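Local coordinates for glutamyl-tRNA synthetase, cytoplasmic (Saccharomyces cerevisiae, PDB 2HRA), which activates glutamate with ATP and transfers it to tRNA(Glu), here contributing the N-terminal GST-like domain that interacts with Arc1p, at residues I42-A45 with S50-I53; A94-L99 with T127-G132. All coordinates share one frame; numbering follows the deposited sequence.

Interaction 1. Residues I42-A45 with S50-I53; sequences IVNA and SIAI
The carboxamide of Asn44 grips the backbone of Ser50 and Ile51, where the turn passes into strand 51-56. Asn44 OD1 takes two N-H groups at once. Ile51 N lies 2.9 Å from Asn44 OD1, in the carbonyl plane and on a lone pair. Ser50 N, also 2.9 Å from Asn44 OD1, arrives tilted from that plane. Its bond is the more bent of the two, with an N-H...O angle of 131°. In return Asn44 ND2 donates to Ile51 O at 2.9 Å, meeting a lone pair of that carbonyl. Three bonds thus fix the rotation of the amide and hold both the backbone N-H and the C=O of Ile51. With CG anti to its own carbonyl carbon (chi1 -69°), Asn44 swings its amide over to the strand although its CB does not point there. Beside this polar clamp Val43 supplies the apolar half: Val43 CG1 lies 3.5 Å from Ser50 CB and 3.8 Å from Ile51 CD1, the side chains of Val43 and Ile51 crossing at about a right angle.

Such a tight return from helix to strand closes the beta-alpha-beta unit of strand 21-26, helix 34-46 and strand 51-56, part of the thioredoxin-like half of a GST fold. Farther out, Ser50 OG turns back to bond Ala47 O within the connecting turn, and backbone bonds from Ser50 and Ala52 to Ser21 join the strand to its parallel neighbour. Phe81 packs on Ile51, while Ile84 and Phe85 touch Val43.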
ATOM      1  N   ILE A  42       2.209   4.239  -8.878  1.00 25.00           N
ATOM      2  CA  ILE A  42       1.090   4.711  -9.677  1.00 25.09           C
ATOM      3  C   ILE A  42       1.394   6.100 -10.232  1.00 24.81           C
ATOM      4  O   ILE A  42       1.219   6.377 -11.417  1.00 25.28           O
ATOM      5  CB  ILE A  42      -0.238   4.698  -8.850  1.00 24.79           C
ATOM      6  CG1 ILE A  42      -0.603   3.242  -8.501  1.00 24.79           C
ATOM      7  CG2 ILE A  42      -1.377   5.429  -9.660  1.00 24.97           C
ATOM      8  CD1 ILE A  42      -1.642   3.059  -7.330  1.00 23.83           C
ATOM      9  N   VAL A  43       1.880   6.975  -9.364  1.00 24.91           N
ATOM     10  CA  VAL A  43       2.228   8.329  -9.765  1.00 23.87           C
ATOM     11  C   VAL A  43       3.271   8.336 -10.907  1.00 24.26           C
ATOM     12  O   VAL A  43       3.074   8.983 -11.965  1.00 23.44           O
ATOM     13  CB  VAL A  43       2.751   9.128  -8.557  1.00 24.04           C
ATOM     14  CG1 VAL A  43       3.356  10.455  -9.008  1.00 22.32           C
ATOM     15  CG2 VAL A  43       1.643   9.356  -7.544  1.00 23.90           C
ATOM     16  N   ASN A  44       4.366   7.603 -10.731  1.00 24.48           N
ATOM     17  CA  ASN A  44       5.408   7.594 -11.773  1.00 24.54           C
ATOM     18  C   ASN A  44       4.987   6.867 -13.045  1.00 24.95           C
ATOM     19  O   ASN A  44       5.501   7.182 -14.118  1.00 25.22           O
ATOM     20  CB  ASN A  44       6.713   6.995 -11.269  1.00 25.03           C
ATOM     21  CG  ASN A  44       7.423   7.866 -10.239  1.00 25.75           C
ATOM     22  OD1 ASN A  44       7.408   9.102 -10.277  1.00 25.36           O
ATOM     23  ND2 ASN A  44       8.090   7.213  -9.338  1.00 25.53           N
ATOM     24  N   ALA A  45       4.077   5.889 -12.924  1.00 24.67           N
ATOM     25  CA  ALA A  45       3.487   5.235 -14.086  1.00 25.17           C
ATOM     26  C   ALA A  45       2.770   6.220 -14.998  1.00 24.94           C
ATOM     27  O   ALA A  45       2.869   6.109 -16.208  1.00 24.38           O
ATOM     28  CB  ALA A  45       2.528   4.149 -13.677  1.00 23.57           C
ATOM     29  N   SER A  50       8.154  11.780 -11.193  1.00 28.28           N
ATOM     30  CA  SER A  50       7.469  12.656 -10.230  1.00 28.15           C
ATOM     31  C   SER A  50       8.011  12.456  -8.811  1.00 28.15           C
ATOM     32  O   SER A  50       8.096  13.416  -8.016  1.00 27.63           O
ATOM     33  CB  SER A  50       5.947  12.461 -10.311  1.00 28.41           C
ATOM     34  OG  SER A  50       5.436  13.165 -11.455  1.00 27.20           O
ATOM     35  N   ILE A  51       8.412  11.217  -8.525  1.00 28.02           N
ATOM     36  CA  ILE A  51       8.873  10.809  -7.195  1.00 28.43           C
ATOM     37  C   ILE A  51      10.098   9.922  -7.362  1.00 28.42           C
ATOM     38  O   ILE A  51      10.053   8.933  -8.089  1.00 28.97           O
ATOM     39  CB  ILE A  51       7.809   9.978  -6.444  1.00 28.04           C
ATOM     40  CG1 ILE A  51       6.502  10.763  -6.326  1.00 28.76           C
ATOM     41  CG2 ILE A  51       8.296   9.581  -5.040  1.00 28.29           C
ATOM     42  CD1 ILE A  51       5.327   9.927  -5.844  1.00 26.27           C
ATOM     43  N   ALA A  52      11.177  10.280  -6.683  1.00 28.82           N
ATOM     44  CA  ALA A  52      12.397   9.494  -6.668  1.00 29.07           C
ATOM     45  C   ALA A  52      12.325   8.595  -5.439  1.00 29.90           C
ATOM     46  O   ALA A  52      12.044   9.075  -4.351  1.00 29.93           O
ATOM     47  CB  ALA A  52      13.610  10.415  -6.590  1.00 28.97           C
ATOM     48  N   ILE A  53      12.524   7.295  -5.619  1.00 30.81           N
ATOM     49  CA  ILE A  53      12.406   6.350  -4.522  1.00 31.77           C
ATOM     50  C   ILE A  53      13.789   6.142  -3.937  1.00 32.35           C
ATOM     51  O   ILE A  53      14.745   5.966  -4.667  1.00 33.03           O
ATOM     52  CB  ILE A  53      11.777   5.023  -4.980  1.00 32.43           C
ATOM     53  CG1 ILE A  53      10.355   5.284  -5.490  1.00 32.61           C
ATOM     54  CG2 ILE A  53      11.777   4.017  -3.849  1.00 31.88           C
ATOM     55  CD1 ILE A  53       9.686   4.088  -6.131  1.00 33.82           C
TER

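Interaction 2. Residues A94-L99 with T127-G132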
ATOM      1  N   ALA A  94     -11.156   8.602   2.478  1.00 31.06           N
ATOM      2  CA  ALA A  94     -10.587   8.672   3.834  1.00 31.76           C
ATOM      3  C   ALA A  94     -11.052   7.560   4.758  1.00 31.45           C
ATOM      4  O   ALA A  94     -10.271   7.067   5.545  1.00 33.11           O
ATOM      5  CB  ALA A  94     -10.866  10.014   4.460  1.00 31.68           C
ATOM      6  N   LYS A  95     -12.323   7.167   4.697  1.00 31.56           N
ATOM      7  CA  LYS A  95     -12.807   6.056   5.552  1.00 31.31           C
ATOM      8  C   LYS A  95     -12.043   4.777   5.312  1.00 30.83           C
ATOM      9  O   LYS A  95     -11.771   4.016   6.240  1.00 30.33           O
ATOM     10  CB  LYS A  95     -14.269   5.723   5.269  1.00 32.05           C
ATOM     11  CG  LYS A  95     -15.290   6.796   5.586  1.00 35.69           C
ATOM     12  CD  LYS A  95     -16.708   6.216   5.690  1.00 39.87           C
ATOM     13  CE  LYS A  95     -16.969   4.928   4.827  1.00 42.60           C
ATOM     14  NZ  LYS A  95     -16.799   3.611   5.562  1.00 44.93           N
ATOM     15  N   TRP A  96     -11.743   4.497   4.049  1.00 29.71           N
ATOM     16  CA  TRP A  96     -11.156   3.232   3.705  1.00 29.02           C
ATOM     17  C   TRP A  96      -9.655   3.294   3.892  1.00 29.06           C
ATOM     18  O   TRP A  96      -9.035   2.329   4.257  1.00 28.18           O
ATOM     19  CB  TRP A  96     -11.558   2.808   2.290  1.00 29.19           C
ATOM     20  CG  TRP A  96     -12.979   2.433   2.243  1.00 29.14           C
ATOM     21  CD1 TRP A  96     -14.021   3.194   1.791  1.00 29.57           C
ATOM     22  CD2 TRP A  96     -13.554   1.203   2.720  1.00 29.70           C
ATOM     23  NE1 TRP A  96     -15.209   2.511   1.967  1.00 29.48           N
ATOM     24  CE2 TRP A  96     -14.942   1.286   2.527  1.00 29.79           C
ATOM     25  CE3 TRP A  96     -13.021   0.039   3.281  1.00 29.36           C
ATOM     26  CZ2 TRP A  96     -15.812   0.249   2.886  1.00 30.36           C
ATOM     27  CZ3 TRP A  96     -13.876  -0.976   3.639  1.00 29.48           C
ATOM     28  CH2 TRP A  96     -15.255  -0.875   3.440  1.00 29.32           C
ATOM     29  N   VAL A  97      -9.064   4.436   3.635  1.00 29.78           N
ATOM     30  CA  VAL A  97      -7.662   4.643   3.973  1.00 30.11           C
ATOM     31  C   VAL A  97      -7.445   4.557   5.474  1.00 30.50           C
ATOM     32  O   VAL A  97      -6.474   3.971   5.917  1.00 31.36           O
ATOM     33  CB  VAL A  97      -7.185   5.985   3.479  1.00 30.25           C
ATOM     34  CG1 VAL A  97      -5.772   6.238   4.004  1.00 31.56           C
ATOM     35  CG2 VAL A  97      -7.237   5.984   1.942  1.00 28.98           C
ATOM     36  N   ASN A  98      -8.357   5.132   6.255  1.00 31.59           N
ATOM     37  CA  ASN A  98      -8.321   4.977   7.716  1.00 32.12           C
ATOM     38  C   ASN A  98      -8.405   3.525   8.151  1.00 31.91           C
ATOM     39  O   ASN A  98      -7.643   3.079   9.019  1.00 32.81           O
ATOM     40  CB  ASN A  98      -9.458   5.767   8.361  1.00 32.74           C
ATOM     41  CG  ASN A  98      -9.245   7.272   8.284  1.00 35.23           C
ATOM     42  OD1 ASN A  98      -8.114   7.756   8.155  1.00 39.97           O
ATOM     43  ND2 ASN A  98     -10.332   8.025   8.377  1.00 40.27           N
ATOM     44  N   LEU A  99      -9.340   2.770   7.577  1.00 31.33           N
ATOM     45  CA  LEU A  99      -9.455   1.345   7.912  1.00 30.43           C
ATOM     46  C   LEU A  99      -8.157   0.590   7.637  1.00 30.69           C
ATOM     47  O   LEU A  99      -7.710  -0.230   8.444  1.00 31.18           O
ATOM     48  CB  LEU A  99     -10.596   0.673   7.117  1.00 30.24           C
ATOM     49  CG  LEU A  99     -10.804  -0.806   7.501  1.00 31.75           C
ATOM     50  CD1 LEU A  99     -11.373  -0.941   8.916  1.00 33.18           C
ATOM     51  CD2 LEU A  99     -11.666  -1.544   6.491  1.00 34.44           C
ATOM     52  N   THR A 127     -16.065  -4.347  -8.160  1.00 28.24           N
ATOM     53  CA  THR A 127     -14.683  -4.773  -8.440  1.00 28.49           C
ATOM     54  C   THR A 127     -13.683  -4.093  -7.500  1.00 28.13           C
ATOM     55  O   THR A 127     -12.789  -4.741  -6.924  1.00 27.56           O
ATOM     56  CB  THR A 127     -14.281  -4.452  -9.873  1.00 29.31           C
ATOM     57  OG1 THR A 127     -15.261  -5.005 -10.738  1.00 29.81           O
ATOM     58  CG2 THR A 127     -12.925  -5.074 -10.214  1.00 29.45           C
ATOM     59  N   PHE A 128     -13.859  -2.789  -7.333  1.00 27.62           N
ATOM     60  CA  PHE A 128     -12.997  -1.984  -6.485  1.00 28.32           C
ATOM     61  C   PHE A 128     -13.823  -1.366  -5.367  1.00 28.50           C
ATOM     62  O   PHE A 128     -15.026  -1.303  -5.456  1.00 29.05           O
ATOM     63  CB  PHE A 128     -12.300  -0.914  -7.322  1.00 28.58           C
ATOM     64  CG  PHE A 128     -11.439  -1.494  -8.389  1.00 28.22           C
ATOM     65  CD1 PHE A 128     -11.676  -1.220  -9.717  1.00 29.06           C
ATOM     66  CD2 PHE A 128     -10.454  -2.397  -8.064  1.00 28.31           C
ATOM     67  CE1 PHE A 128     -10.904  -1.799 -10.700  1.00 29.75           C
ATOM     68  CE2 PHE A 128      -9.694  -2.969  -9.030  1.00 30.21           C
ATOM     69  CZ  PHE A 128      -9.923  -2.675 -10.350  1.00 29.11           C
ATOM     70  N   ILE A 129     -13.152  -0.912  -4.317  1.00 28.83           N
ATOM     71  CA  ILE A 129     -13.817  -0.542  -3.064  1.00 29.06           C
ATOM     72  C   ILE A 129     -14.893   0.514  -3.229  1.00 29.28           C
ATOM     73  O   ILE A 129     -15.984   0.400  -2.653  1.00 29.40           O
ATOM     74  CB  ILE A 129     -12.790  -0.134  -1.971  1.00 28.63           C
ATOM     75  CG1 ILE A 129     -12.095  -1.416  -1.455  1.00 28.84           C
ATOM     76  CG2 ILE A 129     -13.510   0.612  -0.831  1.00 28.35           C
ATOM     77  CD1 ILE A 129     -10.769  -1.204  -0.650  1.00 27.34           C
ATOM     78  N   LEU A 130     -14.623   1.503  -4.076  1.00 29.05           N
ATOM     79  CA  LEU A 130     -15.564   2.585  -4.272  1.00 28.91           C
ATOM     80  C   LEU A 130     -16.391   2.426  -5.530  1.00 29.30           C
ATOM     81  O   LEU A 130     -17.221   3.273  -5.818  1.00 29.78           O
ATOM     82  CB  LEU A 130     -14.865   3.940  -4.241  1.00 29.74           C
ATOM     83  CG  LEU A 130     -14.214   4.306  -2.918  1.00 29.51           C
ATOM     84  CD1 LEU A 130     -13.491   5.628  -3.073  1.00 30.10           C
ATOM     85  CD2 LEU A 130     -15.277   4.348  -1.791  1.00 30.02           C
ATOM     86  N   GLY A 131     -16.193   1.339  -6.265  1.00 29.71           N
ATOM     87  CA  GLY A 131     -17.131   0.959  -7.306  1.00 30.15           C
ATOM     88  C   GLY A 131     -16.942   1.673  -8.628  1.00 30.28           C
ATOM     89  O   GLY A 131     -17.890   1.779  -9.404  1.00 30.58           O
ATOM     90  N   GLY A 132     -15.746   2.184  -8.898  1.00 30.55           N
ATOM     91  CA  GLY A 132     -15.439   2.754 -10.224  1.00 31.27           C
ATOM     92  C   GLY A 132     -14.875   1.726 -11.199  1.00 31.32           C
ATOM     93  O   GLY A 132     -14.675   0.565 -10.834  1.00 32.06           O
TER
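Trp96, on helix 90-104 of the all-helical C-terminal half of this GST-like domain, presents one indole face to Ile129 in the loop between helices 109-122 and 137-148. The principal interaction is CH-pi: Ile129 CG2 stands 3.5 Å from the centroid of the five-membered ring of Trp96, only 5° off the ring normal. CG2 lies anti to the Ile129 backbone N, which turns it to the ring, while CG1 (chi1 -74°) is set beside that N. With an alanine at Trp96, Ile129 CG2 would probably lose the ring face it rests on, leaving a gap between helix 90-104 and the loop.

Hydrogen bonds do not cross between the segments; they shape the loop instead. A type I turn from Phe128 to Gly131 is closed by Gly131 N to Phe128 O at 3.0 Å, and Asp139 and Gln122 hold the backbone N and O of Ile129. The turn lies in the region 124-133 that interacts with Arc1p.

Apolar contacts complete the seat. Ile129 also touches Leu119, Cys142 and Trp167, and Leu130 slides past the indole in the opposite direction, its CD2 approaching Trp96 CD1 obliquely at 4.0 Å.

How the interactions relate
The two contacts sit in different halves of the domain, their centres 22 Å apart and their nearest atoms about 10 Å apart, and they share no secondary-structure element. Interaction 1 is partly buried and joins neighbours in sequence; in it the Asn44 side chain satisfies backbone groups of the turn and the strand start, beside an apolar pair. Interaction 2 joins segments 28 residues apart and is the more buried where it touches. Apolar side chains alone meet between 94-99 and 127-132, while hydrogen bonds from Ile129 to Asp139 and Gln122 hold the loop from outside this contact. Directional bonds thus cross the first contact, and none cross the second.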